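Local coordinates for uncharacterized protein LPG1670 (Legionella pneumophila subsp. pneumophila, PDB 5T2X), which is of unknown function but folds as a single, mainly helical chain without strands, carrying the region that defines the DUF5630 family, at residues Ala134-Ser137 against Leu138-Ala142; Tyr173-Phe176 against Tyr177-Leu181; Pro88-Val91 against Ser92-Val95; Lys113-Gly116 against Asp117-Glu121. All blocks are in the same frame, centred on the assembly; numbering follows the deposited sequence.

Interaction 1: residues Ala134-Ser137 against Leu138-Ala142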
ATOM      1  N   ALA A 134       5.189  -1.096   0.010  1.00 31.32           N
ATOM      2  CA  ALA A 134       5.906  -1.052  -1.259  1.00 30.26           C
ATOM      3  C   ALA A 134       5.761   0.310  -1.924  1.00 29.29           C
ATOM      4  O   ALA A 134       6.747   0.887  -2.397  1.00 28.32           O
ATOM      5  CB  ALA A 134       5.404  -2.159  -2.185  1.00 26.76           C
ATOM      6  N   TYR A 135       4.534   0.836  -1.976  1.00 25.21           N
ATOM      7  CA  TYR A 135       4.321   2.161  -2.551  1.00 27.27           C
ATOM      8  C   TYR A 135       5.111   3.221  -1.794  1.00 28.65           C
ATOM      9  O   TYR A 135       5.678   4.136  -2.403  1.00 33.82           O
ATOM     10  CB  TYR A 135       2.831   2.502  -2.550  1.00 26.63           C
ATOM     11  CG  TYR A 135       2.036   1.803  -3.630  1.00 28.93           C
ATOM     12  CD1 TYR A 135       2.576   1.594  -4.892  1.00 27.44           C
ATOM     13  CD2 TYR A 135       0.744   1.348  -3.386  1.00 27.46           C
ATOM     14  CE1 TYR A 135       1.851   0.956  -5.886  1.00 30.30           C
ATOM     15  CE2 TYR A 135       0.012   0.708  -4.372  1.00 28.28           C
ATOM     16  CZ  TYR A 135       0.571   0.514  -5.619  1.00 36.57           C
ATOM     17  OH  TYR A 135      -0.151  -0.121  -6.604  1.00 42.57           O
ATOM     18  N   ASN A 136       5.167   3.110  -0.466  1.00 34.63           N
ATOM     19  CA  ASN A 136       5.931   4.069   0.326  1.00 31.20           C
ATOM     20  C   ASN A 136       7.421   3.962   0.027  1.00 30.71           C
ATOM     21  O   ASN A 136       8.099   4.978  -0.171  1.00 33.88           O
ATOM     22  CB  ASN A 136       5.664   3.846   1.815  1.00 36.47           C
ATOM     23  CG  ASN A 136       6.383   4.850   2.692  1.00 43.54           C
ATOM     24  OD1 ASN A 136       6.586   5.999   2.303  1.00 46.80           O
ATOM     25  ND2 ASN A 136       6.780   4.418   3.883  1.00 43.77           N
ATOM     26  N   SER A 137       7.947   2.737  -0.016  1.00 25.55           N
ATOM     27  CA  SER A 137       9.374   2.550  -0.257  1.00 30.40           C
ATOM     28  C   SER A 137       9.745   2.888  -1.697  1.00 31.43           C
ATOM     29  O   SER A 137      10.812   3.458  -1.950  1.00 27.55           O
ATOM     30  CB  SER A 137       9.775   1.115   0.085  1.00 26.00           C
ATOM     31  OG  SER A 137      11.167   0.917  -0.087  1.00 46.71           O
ATOM     32  N   LEU A 138       8.876   2.549  -2.655  1.00 30.14           N
ATOM     33  CA  LEU A 138       9.163   2.867  -4.050  1.00 26.91           C
ATOM     34  C   LEU A 138       9.123   4.367  -4.310  1.00 27.25           C
ATOM     35  O   LEU A 138       9.895   4.869  -5.135  1.00 31.40           O
ATOM     36  CB  LEU A 138       8.183   2.143  -4.972  1.00 27.64           C
ATOM     37  CG  LEU A 138       8.453   0.658  -5.219  1.00 29.56           C
ATOM     38  CD1 LEU A 138       7.323   0.035  -6.019  1.00 27.39           C
ATOM     39  CD2 LEU A 138       9.782   0.473  -5.937  1.00 23.64           C
ATOM     40  N   SER A 139       8.236   5.098  -3.630  1.00 28.37           N
ATOM     41  CA  SER A 139       8.202   6.548  -3.800  1.00 34.64           C
ATOM     42  C   SER A 139       9.460   7.202  -3.246  1.00 34.58           C
ATOM     43  O   SER A 139       9.934   8.198  -3.803  1.00 36.56           O
ATOM     44  CB  SER A 139       6.956   7.138  -3.135  1.00 29.32           C
ATOM     45  OG  SER A 139       6.993   6.966  -1.730  1.00 45.00           O
ATOM     46  N   THR A 140      10.014   6.660  -2.159  1.00 29.93           N
ATOM     47  CA  THR A 140      11.305   7.139  -1.675  1.00 34.97           C
ATOM     48  C   THR A 140      12.410   6.843  -2.683  1.00 30.63           C
ATOM     49  O   THR A 140      13.276   7.691  -2.932  1.00 34.40           O
ATOM     50  CB  THR A 140      11.628   6.504  -0.322  1.00 26.19           C
ATOM     51  OG1 THR A 140      10.648   6.906   0.643  1.00 31.94           O
ATOM     52  CG2 THR A 140      13.010   6.932   0.155  1.00 30.22           C
ATOM     53  N   TRP A 141      12.386   5.650  -3.279  1.00 30.16           N
ATOM     54  CA  TRP A 141      13.380   5.289  -4.285  1.00 24.82           C
ATOM     55  C   TRP A 141      13.330   6.238  -5.475  1.00 29.99           C
ATOM     56  O   TRP A 141      14.366   6.723  -5.941  1.00 35.38           O
ATOM     57  CB  TRP A 141      13.157   3.843  -4.732  1.00 25.55           C
ATOM     58  CG  TRP A 141      13.836   3.479  -6.016  1.00 28.56           C
ATOM     59  CD1 TRP A 141      15.168   3.248  -6.203  1.00 24.50           C
ATOM     60  CD2 TRP A 141      13.211   3.278  -7.290  1.00 31.52           C
ATOM     61  NE1 TRP A 141      15.412   2.927  -7.516  1.00 26.76           N
ATOM     62  CE2 TRP A 141      14.228   2.937  -8.204  1.00 33.17           C
ATOM     63  CE3 TRP A 141      11.892   3.358  -7.746  1.00 32.37           C
ATOM     64  CZ2 TRP A 141      13.967   2.678  -9.548  1.00 28.37           C
ATOM     65  CZ3 TRP A 141      11.634   3.099  -9.082  1.00 32.42           C
ATOM     66  CH2 TRP A 141      12.666   2.763  -9.967  1.00 29.63           C
ATOM     67  N   ALA A 142      12.127   6.517  -5.980  1.00 28.12           N
ATOM     68  CA  ALA A 142      12.010   7.406  -7.129  1.00 23.06           C
ATOM     69  C   ALA A 142      12.330   8.848  -6.759  1.00 26.60           C
ATOM     70  O   ALA A 142      12.834   9.603  -7.598  1.00 24.78           O
ATOM     71  CB  ALA A 142      10.610   7.304  -7.733  1.00 19.92           C
TER
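Ser139 reaches back one turn of helix 132-147 and sets its hydroxyl on the carbonyl oxygen of Asn136, with Ser139 OG 2.8 Å from Asn136 O. It can do so because OG sits between the backbone N and the carbonyl carbon (chi1 65°), which turns the short side chain back along the helix wall. Asn136 O also receives the amide of Thr140, 3.2 Å from Thr140 N. The two donors approach the same face of the carbonyl plane, and neither lies in it. Thr140 OG1 stands nearby at 3.3 Å from Asn136 O, a weak bond at most.

The remaining polar contacts are ordinary helix bonds: Leu138 N to Ala134 O, Ser139 N to Tyr135 O, and Trp141 N to Ser137 O.

Alongside the first of these, Leu138 CG comes to 3.3 Å from Ala134 O, a carbon-to-oxygen approach. The apolar packing of Leu138 is against helices 117-128 and 153-167; small Ala134 also meets helix 117-128, while Tyr135 sends its hydroxyl to His130.

A buried serine hydroxyl, packed against Leu175 of helix 169-185, thus finds its acceptor within its own helix, and one carbonyl oxygen is gripped by two donors rather than one.

Interaction 2: residues Tyr173-Phe176 against Tyr177-Leu181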
ATOM      1  N   TYR A 173      -3.188   9.026   1.661  1.00 32.12           N
ATOM      2  CA  TYR A 173      -3.228  10.453   1.362  1.00 34.95           C
ATOM      3  C   TYR A 173      -2.163  11.221   2.132  1.00 35.08           C
ATOM      4  O   TYR A 173      -1.682  12.255   1.654  1.00 35.07           O
ATOM      5  CB  TYR A 173      -4.620  11.017   1.653  1.00 24.76           C
ATOM      6  CG  TYR A 173      -5.611  10.728   0.550  1.00 27.46           C
ATOM      7  CD1 TYR A 173      -5.732  11.580  -0.538  1.00 26.87           C
ATOM      8  CD2 TYR A 173      -6.408   9.592   0.585  1.00 29.47           C
ATOM      9  CE1 TYR A 173      -6.628  11.316  -1.557  1.00 29.10           C
ATOM     10  CE2 TYR A 173      -7.308   9.320  -0.427  1.00 34.32           C
ATOM     11  CZ  TYR A 173      -7.412  10.185  -1.496  1.00 30.83           C
ATOM     12  OH  TYR A 173      -8.305   9.919  -2.507  1.00 40.21           O
ATOM     13  N   LEU A 174      -1.775  10.739   3.315  1.00 22.96           N
ATOM     14  CA  LEU A 174      -0.652  11.356   4.011  1.00 29.23           C
ATOM     15  C   LEU A 174       0.652  11.141   3.256  1.00 34.09           C
ATOM     16  O   LEU A 174       1.519  12.024   3.254  1.00 38.19           O
ATOM     17  CB  LEU A 174      -0.547  10.810   5.435  1.00 27.96           C
ATOM     18  CG  LEU A 174      -1.563  11.369   6.435  1.00 38.98           C
ATOM     19  CD1 LEU A 174      -1.317  10.806   7.825  1.00 38.08           C
ATOM     20  CD2 LEU A 174      -1.509  12.889   6.453  1.00 33.29           C
ATOM     21  N   LEU A 175       0.808   9.984   2.609  1.00 34.39           N
ATOM     22  CA  LEU A 175       1.982   9.759   1.773  1.00 27.10           C
ATOM     23  C   LEU A 175       1.983  10.694   0.570  1.00 23.34           C
ATOM     24  O   LEU A 175       3.019  11.277   0.230  1.00 33.52           O
ATOM     25  CB  LEU A 175       2.036   8.298   1.322  1.00 32.92           C
ATOM     26  CG  LEU A 175       3.113   7.948   0.292  1.00 34.09           C
ATOM     27  CD1 LEU A 175       4.503   8.210   0.851  1.00 26.85           C
ATOM     28  CD2 LEU A 175       2.976   6.502  -0.161  1.00 34.77           C
ATOM     29  N   PHE A 176       0.828  10.849  -0.086  1.00 26.52           N
ATOM     30  CA  PHE A 176       0.718  11.796  -1.190  1.00 27.77           C
ATOM     31  C   PHE A 176       0.992  13.217  -0.718  1.00 34.06           C
ATOM     32  O   PHE A 176       1.642  13.999  -1.422  1.00 31.42           O
ATOM     33  CB  PHE A 176      -0.672  11.696  -1.819  1.00 33.08           C
ATOM     34  CG  PHE A 176      -0.808  12.421  -3.131  1.00 36.02           C
ATOM     35  CD1 PHE A 176      -1.149  13.765  -3.169  1.00 33.61           C
ATOM     36  CD2 PHE A 176      -0.615  11.753  -4.328  1.00 33.67           C
ATOM     37  CE1 PHE A 176      -1.284  14.429  -4.378  1.00 33.46           C
ATOM     38  CE2 PHE A 176      -0.749  12.411  -5.539  1.00 37.88           C
ATOM     39  CZ  PHE A 176      -1.083  13.750  -5.564  1.00 35.61           C
ATOM     40  N   TYR A 177       0.506  13.567   0.473  1.00 33.39           N
ATOM     41  CA  TYR A 177       0.751  14.898   1.020  1.00 32.30           C
ATOM     42  C   TYR A 177       2.236  15.122   1.274  1.00 34.22           C
ATOM     43  O   TYR A 177       2.794  16.159   0.895  1.00 34.64           O
ATOM     44  CB  TYR A 177      -0.064  15.085   2.304  1.00 29.57           C
ATOM     45  CG  TYR A 177       0.615  15.914   3.373  1.00 37.66           C
ATOM     46  CD1 TYR A 177       0.645  17.301   3.294  1.00 39.45           C
ATOM     47  CD2 TYR A 177       1.214  15.307   4.471  1.00 31.02           C
ATOM     48  CE1 TYR A 177       1.263  18.059   4.273  1.00 38.04           C
ATOM     49  CE2 TYR A 177       1.833  16.057   5.453  1.00 42.99           C
ATOM     50  CZ  TYR A 177       1.854  17.431   5.350  1.00 44.59           C
ATOM     51  OH  TYR A 177       2.470  18.176   6.328  1.00 49.37           O
ATOM     52  N   LYS A 178       2.898  14.152   1.910  1.00 31.86           N
ATOM     53  CA  LYS A 178       4.326  14.286   2.173  1.00 28.32           C
ATOM     54  C   LYS A 178       5.138  14.261   0.884  1.00 36.51           C
ATOM     55  O   LYS A 178       6.173  14.931   0.792  1.00 35.55           O
ATOM     56  CB  LYS A 178       4.792  13.180   3.119  1.00 38.31           C
ATOM     57  CG  LYS A 178       6.203  13.373   3.651  1.00 61.33           C
ATOM     58  CD  LYS A 178       6.319  14.678   4.426  1.00 73.70           C
ATOM     59  CE  LYS A 178       7.737  14.904   4.927  1.00 70.38           C
ATOM     60  NZ  LYS A 178       7.855  16.169   5.703  1.00 68.31           N
ATOM     61  N   THR A 179       4.688  13.501  -0.117  1.00 31.36           N
ATOM     62  CA  THR A 179       5.399  13.465  -1.391  1.00 30.20           C
ATOM     63  C   THR A 179       5.341  14.818  -2.089  1.00 29.65           C
ATOM     64  O   THR A 179       6.331  15.259  -2.684  1.00 36.01           O
ATOM     65  CB  THR A 179       4.818  12.367  -2.282  1.00 29.61           C
ATOM     66  OG1 THR A 179       4.958  11.098  -1.631  1.00 31.11           O
ATOM     67  CG2 THR A 179       5.539  12.322  -3.623  1.00 22.47           C
ATOM     68  N   CYS A 180       4.193  15.498  -2.014  1.00 31.97           N
ATOM     69  CA  CYS A 180       4.078  16.822  -2.616  1.00 35.69           C
ATOM     70  C   CYS A 180       4.972  17.833  -1.907  1.00 33.66           C
ATOM     71  O   CYS A 180       5.536  18.726  -2.549  1.00 34.27           O
ATOM     72  CB  CYS A 180       2.621  17.285  -2.597  1.00 27.97           C
ATOM     73  SG  CYS A 180       1.522  16.369  -3.701  1.00 36.28           S
ATOM     74  N   LEU A 181       5.108  17.715  -0.583  1.00 35.41           N
ATOM     75  CA  LEU A 181       6.017  18.598   0.144  1.00 27.75           C
ATOM     76  C   LEU A 181       7.457  18.387  -0.302  1.00 26.69           C
ATOM     77  O   LEU A 181       8.194  19.352  -0.527  1.00 34.83           O
ATOM     78  CB  LEU A 181       5.892  18.370   1.651  1.00 30.30           C
ATOM     79  CG  LEU A 181       4.587  18.735   2.361  1.00 35.19           C
ATOM     80  CD1 LEU A 181       4.766  18.594   3.863  1.00 34.91           C
ATOM     81  CD2 LEU A 181       4.136  20.140   2.004  1.00 29.60           C
TER
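Phe176 and Cys180, four residues apart on helix 169-185, meet in a sulfur-aromatic contact. The phenylalanine has CG opposite the backbone N (chi1 -168°), and this holds the ring out from the helix, beside its own turn. Cys180 makes the contact by reaching back with its thiol. SG of Cys180 lies 4.2 Å from the centroid of the Phe176 ring and 3.5 Å from Phe176 CE1, approaching obliquely. A compact, polarisable sulfur suits this place, because Ala197 of helix 191-207 lies against the same cysteine.

Thr179 turns its hydroxyl back onto the preceding turn. With OG1 opposite its own carbonyl carbon (chi1 -60°), Thr179 OG1 comes to 2.7 Å from Leu175 O, which also accepts the Thr179 amide. The hydroxyl stands above the carbonyl plane and the amide comes from the other face, so the oxygen is held between them. Leu175 crosses the threonine at a slant, CD1 3.8 Å from Thr179 OG1.

Tyr177 has a first torsion of 145°, well away from a staggered value. Its ring passes beside Leu174, Tyr177 CD2 touching Leu174 CD2 at 4.1 Å, while Leu174 O lies at the ring edge, 3.5 Å from Tyr177 CD2. The ring also meets Leu201, Ala240 and Thr244, so several helices share it.

Chemically, the buried threonine hydroxyl is satisfied within the helix, whereas the Phe176-Cys180 and Leu174-Tyr177 contacts rest on dispersion and weak electrostatic attraction, which suit a face pressed against other helices.

Interaction 3: residues Pro88-Val91 against Ser92-Val95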
ATOM      1  N   PRO A  88     -10.370  -1.478  -0.323  1.00 43.20           N
ATOM      2  CA  PRO A  88     -10.768  -2.354  -1.436  1.00 39.36           C
ATOM      3  C   PRO A  88      -9.862  -3.566  -1.674  1.00 47.75           C
ATOM      4  O   PRO A  88     -10.177  -4.385  -2.538  1.00 53.49           O
ATOM      5  CB  PRO A  88     -10.719  -1.412  -2.640  1.00 41.08           C
ATOM      6  CG  PRO A  88      -9.651  -0.442  -2.293  1.00 36.31           C
ATOM      7  CD  PRO A  88      -9.743  -0.235  -0.805  1.00 33.41           C
ATOM      8  N   LEU A  89      -8.766  -3.685  -0.930  1.00 43.64           N
ATOM      9  CA  LEU A  89      -7.839  -4.789  -1.137  1.00 41.18           C
ATOM     10  C   LEU A  89      -8.387  -6.080  -0.541  1.00 38.83           C
ATOM     11  O   LEU A  89      -9.021  -6.076   0.518  1.00 40.87           O
ATOM     12  CB  LEU A  89      -6.475  -4.472  -0.523  1.00 41.85           C
ATOM     13  CG  LEU A  89      -5.635  -3.410  -1.232  1.00 43.82           C
ATOM     14  CD1 LEU A  89      -4.234  -3.354  -0.639  1.00 46.25           C
ATOM     15  CD2 LEU A  89      -5.578  -3.676  -2.728  1.00 32.69           C
ATOM     16  N   THR A  90      -8.138  -7.190  -1.231  1.00 37.83           N
ATOM     17  CA  THR A  90      -8.536  -8.498  -0.737  1.00 42.27           C
ATOM     18  C   THR A  90      -7.478  -9.044   0.219  1.00 40.54           C
ATOM     19  O   THR A  90      -6.372  -8.509   0.339  1.00 41.56           O
ATOM     20  CB  THR A  90      -8.761  -9.470  -1.895  1.00 38.88           C
ATOM     21  OG1 THR A  90      -7.510  -9.757  -2.531  1.00 49.30           O
ATOM     22  CG2 THR A  90      -9.711  -8.864  -2.918  1.00 34.43           C
ATOM     23  N   VAL A  91      -7.829 -10.133   0.906  1.00 36.59           N
ATOM     24  CA  VAL A  91      -6.919 -10.693   1.901  1.00 30.45           C
ATOM     25  C   VAL A  91      -5.690 -11.307   1.234  1.00 31.79           C
ATOM     26  O   VAL A  91      -4.601 -11.317   1.820  1.00 35.96           O
ATOM     27  CB  VAL A  91      -7.661 -11.710   2.791  1.00 36.60           C
ATOM     28  CG1 VAL A  91      -8.131 -12.906   1.976  1.00 31.33           C
ATOM     29  CG2 VAL A  91      -6.781 -12.152   3.956  1.00 30.85           C
ATOM     30  N   SER A  92      -5.829 -11.813   0.005  1.00 28.27           N
ATOM     31  CA  SER A  92      -4.669 -12.368  -0.685  1.00 35.17           C
ATOM     32  C   SER A  92      -3.717 -11.264  -1.124  1.00 34.08           C
ATOM     33  O   SER A  92      -2.493 -11.415  -1.025  1.00 40.03           O
ATOM     34  CB  SER A  92      -5.109 -13.204  -1.887  1.00 29.79           C
ATOM     35  OG  SER A  92      -5.560 -12.380  -2.947  1.00 41.45           O
ATOM     36  N   GLN A  93      -4.262 -10.147  -1.613  1.00 34.60           N
ATOM     37  CA  GLN A  93      -3.426  -8.997  -1.937  1.00 34.66           C
ATOM     38  C   GLN A  93      -2.695  -8.489  -0.702  1.00 34.44           C
ATOM     39  O   GLN A  93      -1.533  -8.073  -0.785  1.00 35.11           O
ATOM     40  CB  GLN A  93      -4.278  -7.888  -2.549  1.00 28.41           C
ATOM     41  CG  GLN A  93      -4.866  -8.241  -3.901  1.00 30.75           C
ATOM     42  CD  GLN A  93      -5.767  -7.153  -4.442  1.00 30.72           C
ATOM     43  OE1 GLN A  93      -6.631  -6.638  -3.733  1.00 39.01           O
ATOM     44  NE2 GLN A  93      -5.565  -6.790  -5.702  1.00 39.12           N
ATOM     45  N   LEU A  94      -3.358  -8.522   0.456  1.00 31.34           N
ATOM     46  CA  LEU A  94      -2.711  -8.087   1.687  1.00 34.96           C
ATOM     47  C   LEU A  94      -1.575  -9.025   2.075  1.00 35.10           C
ATOM     48  O   LEU A  94      -0.485  -8.570   2.439  1.00 33.52           O
ATOM     49  CB  LEU A  94      -3.742  -7.992   2.811  1.00 31.95           C
ATOM     50  CG  LEU A  94      -3.216  -7.586   4.188  1.00 38.76           C
ATOM     51  CD1 LEU A  94      -2.567  -6.212   4.135  1.00 30.16           C
ATOM     52  CD2 LEU A  94      -4.337  -7.615   5.215  1.00 34.91           C
ATOM     53  N   VAL A  95      -1.807 -10.337   1.989  1.00 35.67           N
ATOM     54  CA  VAL A  95      -0.795 -11.305   2.404  1.00 31.50           C
ATOM     55  C   VAL A  95       0.367 -11.324   1.418  1.00 30.68           C
ATOM     56  O   VAL A  95       1.539 -11.308   1.816  1.00 31.75           O
ATOM     57  CB  VAL A  95      -1.422 -12.700   2.566  1.00 31.50           C
ATOM     58  CG1 VAL A  95      -0.343 -13.744   2.795  1.00 22.51           C
ATOM     59  CG2 VAL A  95      -2.413 -12.701   3.717  1.00 23.18           C
TER
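Gln93 reaches back over the start of helix 91-111 and takes the amide proton of Thr90, the N-cap residue, on its side-chain oxygen. The bond from Thr90 N to Gln93 OE1 is 3.0 Å long and close to straight, with an N-H...O angle of 169°, and it lies in the amide plane on a lone pair of OE1. The glutamine is placed for this by having CG opposite its own carbonyl carbon (chi1 -66°), with the chain running extended beyond CG. Its length lets the oxygen reach back from the first turn to the N-cap amide.

The Thr90 hydroxyl has two weak possibilities, Ser92 OG at 3.3 Å and Gln93 OE1 at 3.5 Å from Thr90 OG1, and one proton cannot fully serve both. Ser92 OG has a stronger partner in Glu61.

The carbonyl oxygens are taken up in the usual way as the helix begins: Leu94 N donates to Thr90 O and Val95 N to Val91 O, each at 3.0 Å. Leu89 crosses Gln93 at about a right angle and lays CD2 against the amide oxygen, 3.3 Å from Gln93 OE1; it also touches His130 and His168. Separately, Val91 and Val95 pack on helix 66-76, meeting Trp69 and Leu73.

With threonine at the N-cap and glutamine three residues on, whose side chain bonds back to the N-cap amide, this is the reciprocal half of a capping box at a helix N-terminus.

Interaction 4: residues Lys113-Gly116 against Asp117-Glu121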
ATOM      1  N   LYS A 113      23.228  -2.519   0.353  1.00 49.50           N
ATOM      2  CA  LYS A 113      22.891  -1.171  -0.068  1.00 43.31           C
ATOM      3  C   LYS A 113      21.386  -1.043  -0.275  1.00 39.59           C
ATOM      4  O   LYS A 113      20.702  -2.044  -0.522  1.00 38.24           O
ATOM      5  CB  LYS A 113      23.618  -0.792  -1.364  1.00 44.38           C
ATOM      6  CG  LYS A 113      23.008  -1.394  -2.618  1.00 44.44           C
ATOM      7  CD  LYS A 113      23.637  -0.810  -3.868  1.00 49.82           C
ATOM      8  CE  LYS A 113      22.819  -1.132  -5.105  1.00 60.42           C
ATOM      9  NZ  LYS A 113      23.365  -0.456  -6.315  1.00 62.81           N
ATOM     10  N   PRO A 114      20.838   0.167  -0.172  1.00 41.96           N
ATOM     11  CA  PRO A 114      19.400   0.342  -0.406  1.00 37.91           C
ATOM     12  C   PRO A 114      19.054   0.263  -1.886  1.00 41.80           C
ATOM     13  O   PRO A 114      19.805   0.732  -2.746  1.00 34.87           O
ATOM     14  CB  PRO A 114      19.111   1.742   0.155  1.00 42.46           C
ATOM     15  CG  PRO A 114      20.311   2.095   0.993  1.00 41.83           C
ATOM     16  CD  PRO A 114      21.461   1.397   0.345  1.00 42.83           C
ATOM     17  N   PHE A 115      17.900  -0.347  -2.170  1.00 36.85           N
ATOM     18  CA  PHE A 115      17.305  -0.373  -3.509  1.00 34.77           C
ATOM     19  C   PHE A 115      18.223  -1.042  -4.533  1.00 32.56           C
ATOM     20  O   PHE A 115      18.490  -0.506  -5.611  1.00 33.99           O
ATOM     21  CB  PHE A 115      16.909   1.035  -3.964  1.00 24.76           C
ATOM     22  CG  PHE A 115      15.919   1.705  -3.053  1.00 30.47           C
ATOM     23  CD1 PHE A 115      14.667   1.148  -2.841  1.00 22.12           C
ATOM     24  CD2 PHE A 115      16.237   2.891  -2.409  1.00 35.95           C
ATOM     25  CE1 PHE A 115      13.753   1.759  -1.999  1.00 27.77           C
ATOM     26  CE2 PHE A 115      15.328   3.508  -1.569  1.00 31.11           C
ATOM     27  CZ  PHE A 115      14.083   2.941  -1.364  1.00 26.81           C
ATOM     28  N   GLY A 116      18.699  -2.234  -4.190  1.00 39.99           N
ATOM     29  CA  GLY A 116      19.364  -3.071  -5.165  1.00 39.54           C
ATOM     30  C   GLY A 116      18.379  -3.640  -6.171  1.00 39.47           C
ATOM     31  O   GLY A 116      17.163  -3.479  -6.062  1.00 45.15           O
ATOM     32  N   ASP A 117      18.926  -4.326  -7.177  1.00 43.00           N
ATOM     33  CA  ASP A 117      18.080  -4.893  -8.223  1.00 36.14           C
ATOM     34  C   ASP A 117      17.125  -5.939  -7.661  1.00 33.58           C
ATOM     35  O   ASP A 117      15.961  -6.012  -8.072  1.00 37.07           O
ATOM     36  CB  ASP A 117      18.941  -5.494  -9.335  1.00 41.82           C
ATOM     37  CG  ASP A 117      19.669  -4.438 -10.143  1.00 50.26           C
ATOM     38  OD1 ASP A 117      19.269  -3.255 -10.076  1.00 45.29           O
ATOM     39  OD2 ASP A 117      20.634  -4.793 -10.852  1.00 54.08           O
ATOM     40  N   ASN A 118      17.599  -6.761  -6.721  1.00 40.43           N
ATOM     41  CA  ASN A 118      16.735  -7.775  -6.124  1.00 33.84           C
ATOM     42  C   ASN A 118      15.636  -7.134  -5.285  1.00 41.91           C
ATOM     43  O   ASN A 118      14.465  -7.519  -5.380  1.00 36.66           O
ATOM     44  CB  ASN A 118      17.561  -8.743  -5.277  1.00 40.65           C
ATOM     45  CG  ASN A 118      18.478  -9.615  -6.111  1.00 46.66           C
ATOM     46  OD1 ASN A 118      18.253  -9.810  -7.306  1.00 36.33           O
ATOM     47  ND2 ASN A 118      19.517 -10.153  -5.481  1.00 43.63           N
ATOM     48  N   GLU A 119      15.997  -6.152  -4.453  1.00 33.92           N
ATOM     49  CA  GLU A 119      15.000  -5.485  -3.623  1.00 35.80           C
ATOM     50  C   GLU A 119      13.944  -4.797  -4.477  1.00 31.69           C
ATOM     51  O   GLU A 119      12.743  -4.909  -4.202  1.00 28.33           O
ATOM     52  CB  GLU A 119      15.671  -4.473  -2.692  1.00 28.81           C
ATOM     53  CG  GLU A 119      14.680  -3.707  -1.829  1.00 33.73           C
ATOM     54  CD  GLU A 119      15.320  -2.572  -1.055  1.00 32.11           C
ATOM     55  OE1 GLU A 119      16.567  -2.505  -1.007  1.00 37.60           O
ATOM     56  OE2 GLU A 119      14.571  -1.745  -0.496  1.00 31.80           O
ATOM     57  N   LEU A 120      14.372  -4.084  -5.524  1.00 28.89           N
ATOM     58  CA  LEU A 120      13.421  -3.405  -6.398  1.00 32.54           C
ATOM     59  C   LEU A 120      12.483  -4.398  -7.069  1.00 27.94           C
ATOM     60  O   LEU A 120      11.298  -4.106  -7.271  1.00 32.57           O
ATOM     61  CB  LEU A 120      14.169  -2.579  -7.446  1.00 21.79           C
ATOM     62  CG  LEU A 120      14.833  -1.291  -6.957  1.00 27.60           C
ATOM     63  CD1 LEU A 120      15.702  -0.681  -8.048  1.00 19.74           C
ATOM     64  CD2 LEU A 120      13.779  -0.299  -6.494  1.00 32.87           C
ATOM     65  N   GLU A 121      12.995  -5.580  -7.416  1.00 29.79           N
ATOM     66  CA  GLU A 121      12.158  -6.586  -8.057  1.00 30.26           C
ATOM     67  C   GLU A 121      11.062  -7.071  -7.117  1.00 34.58           C
ATOM     68  O   GLU A 121       9.912  -7.247  -7.533  1.00 32.20           O
ATOM     69  CB  GLU A 121      13.028  -7.748  -8.537  1.00 42.95           C
ATOM     70  CG  GLU A 121      12.303  -8.791  -9.368  1.00 64.95           C
ATOM     71  CD  GLU A 121      13.258  -9.664 -10.159  1.00 86.39           C
ATOM     72  OE1 GLU A 121      13.985  -9.124 -11.021  1.00 88.81           O
ATOM     73  OE2 GLU A 121      13.293 -10.889  -9.914  1.00 93.44           O
TER
HETATM   74  O   HOH W   1      18.858  -3.526  -1.907  1.00 27.74           O
HETATM   75  O   HOH W   2      19.379  -1.070  -8.525  1.00 47.45           O
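The Phe115 ring and the Glu119 carboxylate lie nearly parallel, their planes 21° apart, yet they meet obliquely. The approach is Glu119 OE2 to Phe115 CD1, 3.7 Å. Leu120 CD2 also comes up to the ring obliquely, 4.0 Å from Phe115 CD1, and the Trp141 ring meets it with its plane at about 50°. Arg108 serves both flat groups, making a cation-pi contact with the ring and a salt bridge with Glu119 OE2.

On the carboxylate's other arm, Glu119 OE1 accepts the amide, 2.8 Å from Phe115 N, which comes from well above the carboxylate plane. Glu119 gets there with CG opposite its backbone N (chi1 178°) and an extended chain.

Gly116 is the N-cap of helix 117-128 and has no side chain to cap with. Glu119, three residues on, takes the place that the last residue of a capping box would hold, and it reaches the N-cap amide through a water that is 2.6 Å from Gly116 N and 2.7 Å from Glu119 OE1. That water also donates to Lys113 O. A negative charge here would be expected to interact favourably with the helix N-terminus, and Leu120 N closes the first turn on Gly116 O. A second water bridges Phe115 O to Asp117 OD1.

How the interactions relate
Along the chain the order is interaction 3, interaction 4, interaction 1, interaction 2, on helices 91-111, 117-128, 132-147 and 169-185. Two are helix starts, interactions 3 and 4; the other two are turns inside helices. Interaction 1 lies between interactions 4 and 2 and touches both. Its centre lies about 11 Å from that of interaction 4, where Ser137 OG meets Phe115 CE1 at 3.3 Å, and about 12 Å from that of interaction 2, where Asn136 OD1 meets Leu175 CD1 at 3.4 Å. Interaction 3 stands apart, its nearest atoms about 7 Å from interaction 1. Helix 132-147 therefore links the start of helix 117-128 to helix 169-185 within one packed helical body.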